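Local structure of chitinase (Chromobacterium violaceum, 4TXG) at residues S196-V201 against S294-A299; R466-V471 against G480-S485; V659-G664 against T693-D698. The protein probably hydrolyses the glycosidic bonds of chitin, as a family 18 glycoside hydrolase whose gene product also includes a carbohydrate-binding module. All coordinates share one frame; numbering follows the deposited sequence.

Interaction 1. Residues S196-V201 against S294-A299; sequences SNKLSV and SDSAVA
On the outer layer of the (beta/alpha)8 barrel of the family 18 hydrolase domain, Lys198, just before the short strand 199-200, and Leu199, its first residue, meet Ser296 and Ala297 of helix 287-304. The polar link is a nearly straight hydrogen bond, Leu199 N donating to Ser296 OG over 2.9 Å at an N-H...O angle of 171°. The same hydroxyl also bonds Phe293 O, one turn back in the helix. A chi1 of 77° sets OG between the backbone N and the carbonyl carbon of Ser296, from where it serves both partners. One side chain thus ties an incoming strand to the helix.

Apolar carbons flank the bond. Lys198 CB and CG lie along Ser296 CB, CB at 3.7 Å, before the outer part of the lysine leads away. Leu199 CD1 comes to 4.0 Å from Ala297 CB.

Leu199 also packs on Phe293 and Phe300 of the same helix and on Ala191 of barrel strand 185-193, which pairs antiparallel with strand 199-200 through Ser200 and His192. Elsewhere on the helix, Ser294 and Val298 rest against helix 338-360.

Interaction 2. Residues R466-V471 against G480-S485; sequences RGWKNV and GSSVGS
Ser482 makes the central contact with the turn that follows strand 466-468. Its OG donates to Lys469 O over 2.8 Å, reaching the carbonyl almost head-on, with a C=O...O angle of 164°. The hydroxyl is carried there by an extended first torsion, chi1 165°, which sets OG opposite the backbone N. Its CB meanwhile settles against the Trp468 indole, 3.6 Å from Trp468 CD1 and oblique to the ring. From the same segment as the tryptophan, Val471 also closes in, its CG2 branch 4.0 Å from Ser482 CB and its CG1 4.3 Å from Gly480 CA. The backbones come together as well: Val471 CA lies 3.6 Å from Ser481 O in a CA-H...O contact with an angle of 142° at the hydrogen.

A second shell holds these groups in place. Asp496 is its hub: its backbone bonds both Ser482 OG and the backbone of Lys469, and its carboxylate takes a salt bridge from Lys469 NZ and a hydrogen bond from Asn470 ND2. The Trp468 indole is fixed by a bond from NE1 to Asn404 O. Strand 466-468 edges a four-stranded antiparallel sheet built from chain inserted, in sequence, between barrel strands 457-462 and 599-603, consistent with the alpha+beta insertion of subfamily A family 18 chitinases.

The buried Ser482 hydroxyl therefore works in both directions, donating to Lys469 O and receiving Asp496 N. Two backbone groups are satisfied through one side chain, and an irregular loop is joined to the end of a strand without regular strand pairing.

Interaction 3. Residues V659-G664 against T693-D698; sequences VGFSLG and TEFQFD
Phe661 points its edge at the face of Phe695 in an offset edge-to-face pair, with ring planes at 76° and centroids 5.6 Å apart. The leading atom is Phe661 CZ, which reaches Phe695 CD1 at 3.6 Å, and the neighbouring Phe661 CE2 lies 3.9 Å from Phe695 CB. Phe695 CG lies in the Phe661 ring plane, at its edge, though the pair is offset and short of perpendicular. Both rings leave their strands with CG opposite the carbonyl carbon, chi1 being -65° for Phe661 and -50° for Phe695. Val659 CG1 adds an oblique contact at 4.4 Å from Phe695 CE1. Facing away from 659-664, Gln696 pairs along its own strand, its NE2 bonding Glu694 OE2 from above the carboxylate plane.

With CA of Val659 9.8 Å from CA of Phe695, CA of Phe661 9.7 Å from CA of Phe697, and no hydrogen bond crossing the gap, this is face-to-face packing of two sheets, as in a beta sandwich. Strand 659-664 edges one sheet, beside 678-683, from which Ile681 touches both phenylalanines. Strand 694-700 runs inside the other, between 734-740 and 767-773, the latter supplying Val771 against Phe695 and Tyr769, stacked on Phe661.

In the fold
The three contacts join different parts of the chain and none touches another. Interactions 1 and 2 share the family 18 region, with centres 41 Å and nearest atoms about 21 Å apart. Interaction 3 belongs to the Chitinase C region, its centre 37 Å from that of interaction 1 and 47 Å from that of interaction 2, with nearest atoms about 23 and 31 Å away. Helix 287-304 of interaction 1 leads into strand 308-312, which together with the residues just beside it holds a sequence matching the DxxDxDxE motif of family 18, probably catalytic here. Bound cesium ions lie about 13 Å from the Trp468 side chain and 12 Å from that of Phe695, so neither of these two side chains coordinates an ion.

Interaction 1. Residues S196-V201 against S294-A299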
loop_
_atom_site.group_PDB
_atom_site.type_symbol
_atom_site.label_atom_id
_atom_site.label_comp_id
_atom_site.label_asym_id
_atom_site.label_seq_id
_atom_site.Cartn_x
_atom_site.Cartn_y
_atom_site.Cartn_z
ATOM N N SER A 196 21.319 13.478 6.660
ATOM C CA SER A 196 22.481 12.695 6.249
ATOM C C SER A 196 22.044 11.447 5.484
ATOM O O SER A 196 22.821 10.498 5.314
ATOM C CB SER A 196 23.315 12.308 7.464
ATOM O OG SER A 196 23.821 13.472 8.096
ATOM N N ASN A 197 20.789 11.473 5.044
ATOM C CA ASN A 197 20.156 10.394 4.289
ATOM C C ASN A 197 20.048 9.091 5.061
ATOM O O ASN A 197 19.998 8.015 4.477
ATOM C CB ASN A 197 20.892 10.170 2.964
ATOM C CG ASN A 197 20.607 11.273 1.968
ATOM O OD1 ASN A 197 19.499 11.795 1.927
ATOM N ND2 ASN A 197 21.618 11.667 1.198
ATOM N N LYS A 198 19.960 9.199 6.381
ATOM C CA LYS A 198 19.845 8.022 7.228
ATOM C C LYS A 198 18.456 7.890 7.823
ATOM O O LYS A 198 17.769 8.886 8.065
ATOM C CB LYS A 198 20.889 8.072 8.339
ATOM C CG LYS A 198 22.305 7.960 7.793
ATOM C CD LYS A 198 23.292 8.752 8.611
ATOM C CE LYS A 198 23.757 7.997 9.825
ATOM N NZ LYS A 198 24.986 8.650 10.373
ATOM N N LEU A 199 18.049 6.646 8.045
ATOM C CA LEU A 199 16.785 6.359 8.707
ATOM C C LEU A 199 16.829 6.926 10.139
ATOM O O LEU A 199 17.775 6.671 10.877
ATOM C CB LEU A 199 16.549 4.842 8.695
ATOM C CG LEU A 199 15.179 4.291 9.104
ATOM C CD1 LEU A 199 15.017 2.892 8.546
ATOM C CD2 LEU A 199 15.028 4.281 10.623
ATOM N N SER A 200 15.814 7.692 10.539
ATOM C CA SER A 200 15.854 8.334 11.858
ATOM C C SER A 200 14.491 8.421 12.530
ATOM O O SER A 200 13.486 8.650 11.868
ATOM C CB SER A 200 16.439 9.750 11.739
ATOM O OG SER A 200 16.442 10.419 12.999
ATOM N N VAL A 201 14.473 8.253 13.850
ATOM C CA VAL A 201 13.297 8.595 14.646
ATOM C C VAL A 201 13.697 9.622 15.708
ATOM O O VAL A 201 13.041 9.733 16.745
ATOM C CB VAL A 201 12.660 7.348 15.336
ATOM C CG1 VAL A 201 12.003 6.411 14.299
ATOM C CG2 VAL A 201 13.690 6.601 16.176
ATOM N N SER A 294 20.415 2.639 3.226
ATOM C CA SER A 294 20.300 1.189 3.356
ATOM C C SER A 294 21.163 0.661 4.489
ATOM O O SER A 294 20.706 -0.156 5.295
ATOM C CB SER A 294 20.660 0.513 2.036
ATOM O OG SER A 294 19.737 0.931 1.029
ATOM N N ASP A 295 22.399 1.134 4.576
ATOM C CA ASP A 295 23.253 0.729 5.694
ATOM C C ASP A 295 22.657 1.173 7.034
ATOM O O ASP A 295 22.760 0.450 8.032
ATOM C CB ASP A 295 24.661 1.294 5.529
ATOM C CG ASP A 295 25.428 0.640 4.378
ATOM O OD1 ASP A 295 25.019 -0.446 3.905
ATOM O OD2 ASP A 295 26.457 1.208 3.956
ATOM N N SER A 296 22.035 2.353 7.062
ATOM C CA SER A 296 21.446 2.861 8.300
ATOM C C SER A 296 20.234 2.020 8.706
ATOM O O SER A 296 19.954 1.873 9.894
ATOM C CB SER A 296 21.053 4.343 8.178
ATOM O OG SER A 296 19.859 4.525 7.437
ATOM N N ALA A 297 19.525 1.465 7.726
ATOM C CA ALA A 297 18.359 0.638 8.021
ATOM C C ALA A 297 18.797 -0.665 8.675
ATOM O O ALA A 297 18.179 -1.125 9.637
ATOM C CB ALA A 297 17.551 0.366 6.754
ATOM N N VAL A 298 19.868 -1.255 8.151
ATOM C CA VAL A 298 20.447 -2.456 8.751
ATOM C C VAL A 298 20.846 -2.179 10.205
ATOM O O VAL A 298 20.523 -2.955 11.106
ATOM C CB VAL A 298 21.675 -2.957 7.949
ATOM C CG1 VAL A 298 22.442 -4.006 8.735
ATOM C CG2 VAL A 298 21.238 -3.516 6.591
ATOM N N ALA A 299 21.523 -1.061 10.440
ATOM C CA ALA A 299 21.990 -0.746 11.789
ATOM C C ALA A 299 20.815 -0.512 12.735
ATOM O O ALA A 299 20.870 -0.878 13.915
ATOM C CB ALA A 299 22.902 0.475 11.766
#

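Interaction 2. Residues R466-V471 against G480-S485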
loop_
_atom_site.group_PDB
_atom_site.type_symbol
_atom_site.label_atom_id
_atom_site.label_comp_id
_atom_site.label_asym_id
_atom_site.label_seq_id
_atom_site.Cartn_x
_atom_site.Cartn_y
_atom_site.Cartn_z
ATOM N N ARG A 466 -13.320 10.184 6.792
ATOM C CA ARG A 466 -13.146 11.470 6.114
ATOM C C ARG A 466 -14.551 12.006 5.902
ATOM O O ARG A 466 -15.511 11.236 5.861
ATOM C CB ARG A 466 -12.423 11.341 4.773
ATOM C CG ARG A 466 -11.028 10.741 4.820
ATOM C CD ARG A 466 -10.028 11.597 5.576
ATOM N NE ARG A 466 -8.670 11.223 5.190
ATOM C CZ ARG A 466 -7.578 11.644 5.812
ATOM N NH1 ARG A 466 -7.682 12.454 6.860
ATOM N NH2 ARG A 466 -6.385 11.253 5.384
ATOM N N GLY A 467 -14.697 13.314 5.764
ATOM C CA GLY A 467 -16.042 13.844 5.649
ATOM C C GLY A 467 -16.123 15.269 5.137
ATOM O O GLY A 467 -15.154 16.028 5.227
ATOM N N TRP A 468 -17.303 15.606 4.621
ATOM C CA TRP A 468 -17.625 16.911 4.041
ATOM C C TRP A 468 -18.841 17.519 4.740
ATOM O O TRP A 468 -19.678 16.791 5.267
ATOM C CB TRP A 468 -17.964 16.795 2.553
ATOM C CG TRP A 468 -16.927 16.239 1.616
ATOM C CD1 TRP A 468 -16.184 16.948 0.713
ATOM C CD2 TRP A 468 -16.570 14.857 1.431
ATOM N NE1 TRP A 468 -15.371 16.098 -0.007
ATOM C CE2 TRP A 468 -15.587 14.811 0.417
ATOM C CE3 TRP A 468 -16.973 13.657 2.034
ATOM C CZ2 TRP A 468 -15.004 13.619 -0.010
ATOM C CZ3 TRP A 468 -16.390 12.468 1.612
ATOM C CH2 TRP A 468 -15.407 12.459 0.604
ATOM N N LYS A 469 -18.949 18.847 4.703
ATOM C CA LYS A 469 -20.168 19.529 5.131
ATOM C C LYS A 469 -20.738 20.264 3.932
ATOM O O LYS A 469 -20.072 20.360 2.898
ATOM C CB LYS A 469 -19.897 20.494 6.294
ATOM C CG LYS A 469 -18.950 21.650 5.989
ATOM C CD LYS A 469 -18.772 22.515 7.241
ATOM C CE LYS A 469 -17.630 23.517 7.108
ATOM N NZ LYS A 469 -18.045 24.726 6.351
ATOM N N ASN A 470 -21.966 20.764 4.073
ATOM C CA ASN A 470 -22.633 21.509 3.012
ATOM C C ASN A 470 -22.636 20.738 1.699
ATOM O O ASN A 470 -22.321 21.291 0.634
ATOM C CB ASN A 470 -21.972 22.874 2.827
ATOM C CG ASN A 470 -22.014 23.696 4.086
ATOM O OD1 ASN A 470 -23.005 23.672 4.811
ATOM N ND2 ASN A 470 -20.931 24.405 4.372
ATOM N N VAL A 471 -22.965 19.450 1.794
ATOM C CA VAL A 471 -23.036 18.565 0.633
ATOM C C VAL A 471 -24.336 18.764 -0.148
ATOM O O VAL A 471 -25.419 18.768 0.437
ATOM C CB VAL A 471 -22.952 17.083 1.057
ATOM C CG1 VAL A 471 -23.164 16.162 -0.147
ATOM C CG2 VAL A 471 -21.621 16.789 1.754
ATOM N N GLY A 480 -22.500 13.066 -4.054
ATOM C CA GLY A 480 -22.835 14.473 -4.085
ATOM C C GLY A 480 -21.600 15.334 -4.267
ATOM O O GLY A 480 -20.516 14.838 -4.590
ATOM N N SER A 481 -21.770 16.632 -4.055
ATOM C CA SER A 481 -20.703 17.594 -4.284
ATOM C C SER A 481 -20.586 18.561 -3.121
ATOM O O SER A 481 -21.589 19.026 -2.580
ATOM C CB SER A 481 -20.949 18.372 -5.578
ATOM O OG SER A 481 -19.973 19.386 -5.738
ATOM N N SER A 482 -19.353 18.877 -2.752
ATOM C CA SER A 482 -19.108 19.781 -1.638
ATOM C C SER A 482 -17.865 20.607 -1.904
ATOM O O SER A 482 -16.756 20.147 -1.674
ATOM C CB SER A 482 -18.951 18.991 -0.341
ATOM O OG SER A 482 -18.382 19.802 0.673
ATOM N N VAL A 483 -18.045 21.822 -2.409
ATOM C CA VAL A 483 -16.906 22.672 -2.738
ATOM C C VAL A 483 -16.570 23.569 -1.554
ATOM O O VAL A 483 -17.464 24.117 -0.907
ATOM C CB VAL A 483 -17.193 23.517 -3.998
ATOM C CG1 VAL A 483 -16.106 24.571 -4.224
ATOM C CG2 VAL A 483 -17.336 22.605 -5.214
ATOM N N GLY A 484 -15.279 23.702 -1.262
ATOM C CA GLY A 484 -14.843 24.423 -0.085
ATOM C C GLY A 484 -14.146 25.732 -0.389
ATOM O O GLY A 484 -13.776 26.009 -1.534
ATOM N N SER A 485 -13.967 26.541 0.648
ATOM C CA SER A 485 -13.306 27.834 0.514
ATOM C C SER A 485 -12.062 27.887 1.379
ATOM O O SER A 485 -11.901 27.069 2.287
ATOM C CB SER A 485 -14.253 28.964 0.903
ATOM O OG SER A 485 -15.586 28.500 0.907
#

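Interaction 3. Residues V659-G664 against T693-D698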
loop_
_atom_site.group_PDB
_atom_site.type_symbol
_atom_site.label_atom_id
_atom_site.label_comp_id
_atom_site.label_asym_id
_atom_site.label_seq_id
_atom_site.Cartn_x
_atom_site.Cartn_y
_atom_site.Cartn_z
ATOM N N VAL A 659 14.687 -16.322 -22.367
ATOM C CA VAL A 659 14.203 -15.194 -23.144
ATOM C C VAL A 659 13.739 -14.151 -22.137
ATOM O O VAL A 659 13.036 -14.480 -21.177
ATOM C CB VAL A 659 13.059 -15.602 -24.095
ATOM C CG1 VAL A 659 12.454 -14.381 -24.784
ATOM C CG2 VAL A 659 13.589 -16.593 -25.130
ATOM N N GLY A 660 14.170 -12.912 -22.332
ATOM C CA GLY A 660 13.840 -11.840 -21.410
ATOM C C GLY A 660 12.777 -10.916 -21.967
ATOM O O GLY A 660 12.726 -10.674 -23.174
ATOM N N PHE A 661 11.928 -10.398 -21.083
ATOM C CA PHE A 661 10.855 -9.483 -21.463
ATOM C C PHE A 661 10.846 -8.263 -20.557
ATOM O O PHE A 661 10.953 -8.401 -19.337
ATOM C CB PHE A 661 9.478 -10.143 -21.354
ATOM C CG PHE A 661 9.250 -11.282 -22.297
ATOM C CD1 PHE A 661 9.760 -12.544 -22.022
ATOM C CD2 PHE A 661 8.480 -11.104 -23.435
ATOM C CE1 PHE A 661 9.530 -13.599 -22.882
ATOM C CE2 PHE A 661 8.249 -12.162 -24.300
ATOM C CZ PHE A 661 8.779 -13.409 -24.024
ATOM N N SER A 662 10.674 -7.074 -21.129
ATOM C CA SER A 662 10.448 -5.898 -20.288
ATOM C C SER A 662 9.724 -4.778 -21.021
ATOM O O SER A 662 9.935 -4.566 -22.217
ATOM C CB SER A 662 11.774 -5.371 -19.729
ATOM O OG SER A 662 12.693 -5.088 -20.763
ATOM N N LEU A 663 8.859 -4.079 -20.289
ATOM C CA LEU A 663 8.221 -2.862 -20.785
ATOM C C LEU A 663 9.030 -1.663 -20.334
ATOM O O LEU A 663 9.428 -1.590 -19.174
ATOM C CB LEU A 663 6.778 -2.747 -20.274
ATOM C CG LEU A 663 5.788 -3.804 -20.731
ATOM C CD1 LEU A 663 4.422 -3.597 -20.079
ATOM C CD2 LEU A 663 5.676 -3.756 -22.258
ATOM N N GLY A 664 9.273 -0.722 -21.244
ATOM C CA GLY A 664 10.040 0.466 -20.917
ATOM C C GLY A 664 9.729 1.600 -21.877
ATOM O O GLY A 664 8.784 1.514 -22.657
ATOM N N THR A 693 7.180 -18.113 -33.799
ATOM C CA THR A 693 7.377 -18.389 -32.372
ATOM C C THR A 693 6.387 -17.549 -31.553
ATOM O O THR A 693 6.242 -16.352 -31.800
ATOM C CB THR A 693 8.839 -18.098 -31.933
ATOM O OG1 THR A 693 9.730 -19.007 -32.600
ATOM C CG2 THR A 693 9.000 -18.261 -30.436
ATOM N N GLU A 694 5.689 -18.171 -30.602
ATOM C CA GLU A 694 4.625 -17.470 -29.877
ATOM C C GLU A 694 5.019 -17.112 -28.454
ATOM O O GLU A 694 5.469 -17.963 -27.688
ATOM C CB GLU A 694 3.346 -18.308 -29.843
ATOM C CG GLU A 694 2.190 -17.601 -29.143
ATOM C CD GLU A 694 0.912 -18.411 -29.149
ATOM O OE1 GLU A 694 0.981 -19.621 -29.454
ATOM O OE2 GLU A 694 -0.160 -17.835 -28.853
ATOM N N PHE A 695 4.845 -15.845 -28.102
ATOM C CA PHE A 695 5.090 -15.406 -26.741
ATOM C C PHE A 695 3.748 -15.136 -26.085
ATOM O O PHE A 695 2.906 -14.467 -26.678
ATOM C CB PHE A 695 5.964 -14.148 -26.714
ATOM C CG PHE A 695 7.220 -14.260 -27.547
ATOM C CD1 PHE A 695 8.251 -15.100 -27.159
ATOM C CD2 PHE A 695 7.370 -13.505 -28.698
ATOM C CE1 PHE A 695 9.413 -15.207 -27.918
ATOM C CE2 PHE A 695 8.534 -13.601 -29.467
ATOM C CZ PHE A 695 9.555 -14.456 -29.064
ATOM N N GLN A 696 3.539 -15.670 -24.884
ATOM C CA GLN A 696 2.340 -15.340 -24.118
ATOM C C GLN A 696 2.721 -14.836 -22.734
ATOM O O GLN A 696 3.784 -15.169 -22.217
ATOM C CB GLN A 696 1.412 -16.548 -23.976
ATOM C CG GLN A 696 0.771 -17.011 -25.268
ATOM C CD GLN A 696 -0.306 -18.058 -25.034
ATOM O OE1 GLN A 696 -0.623 -18.404 -23.891
ATOM N NE2 GLN A 696 -0.884 -18.561 -26.117
ATOM N N PHE A 697 1.852 -14.028 -22.140
ATOM C CA PHE A 697 2.059 -13.601 -20.763
ATOM C C PHE A 697 0.742 -13.096 -20.184
ATOM O O PHE A 697 -0.190 -12.775 -20.925
ATOM C CB PHE A 697 3.147 -12.523 -20.658
ATOM C CG PHE A 697 3.025 -11.410 -21.672
ATOM C CD1 PHE A 697 2.263 -10.279 -21.399
ATOM C CD2 PHE A 697 3.695 -11.484 -22.882
ATOM C CE1 PHE A 697 2.156 -9.247 -22.324
ATOM C CE2 PHE A 697 3.592 -10.457 -23.811
ATOM C CZ PHE A 697 2.820 -9.338 -23.532
ATOM N N ASP A 698 0.677 -13.057 -18.858
ATOM C CA ASP A 698 -0.508 -12.576 -18.150
ATOM C C ASP A 698 -0.435 -11.075 -17.903
ATOM O O ASP A 698 0.544 -10.572 -17.353
ATOM C CB ASP A 698 -0.672 -13.300 -16.808
ATOM C CG ASP A 698 -1.144 -14.728 -16.960
ATOM O OD1 ASP A 698 -1.790 -15.055 -17.980
ATOM O OD2 ASP A 698 -0.876 -15.523 -16.035
#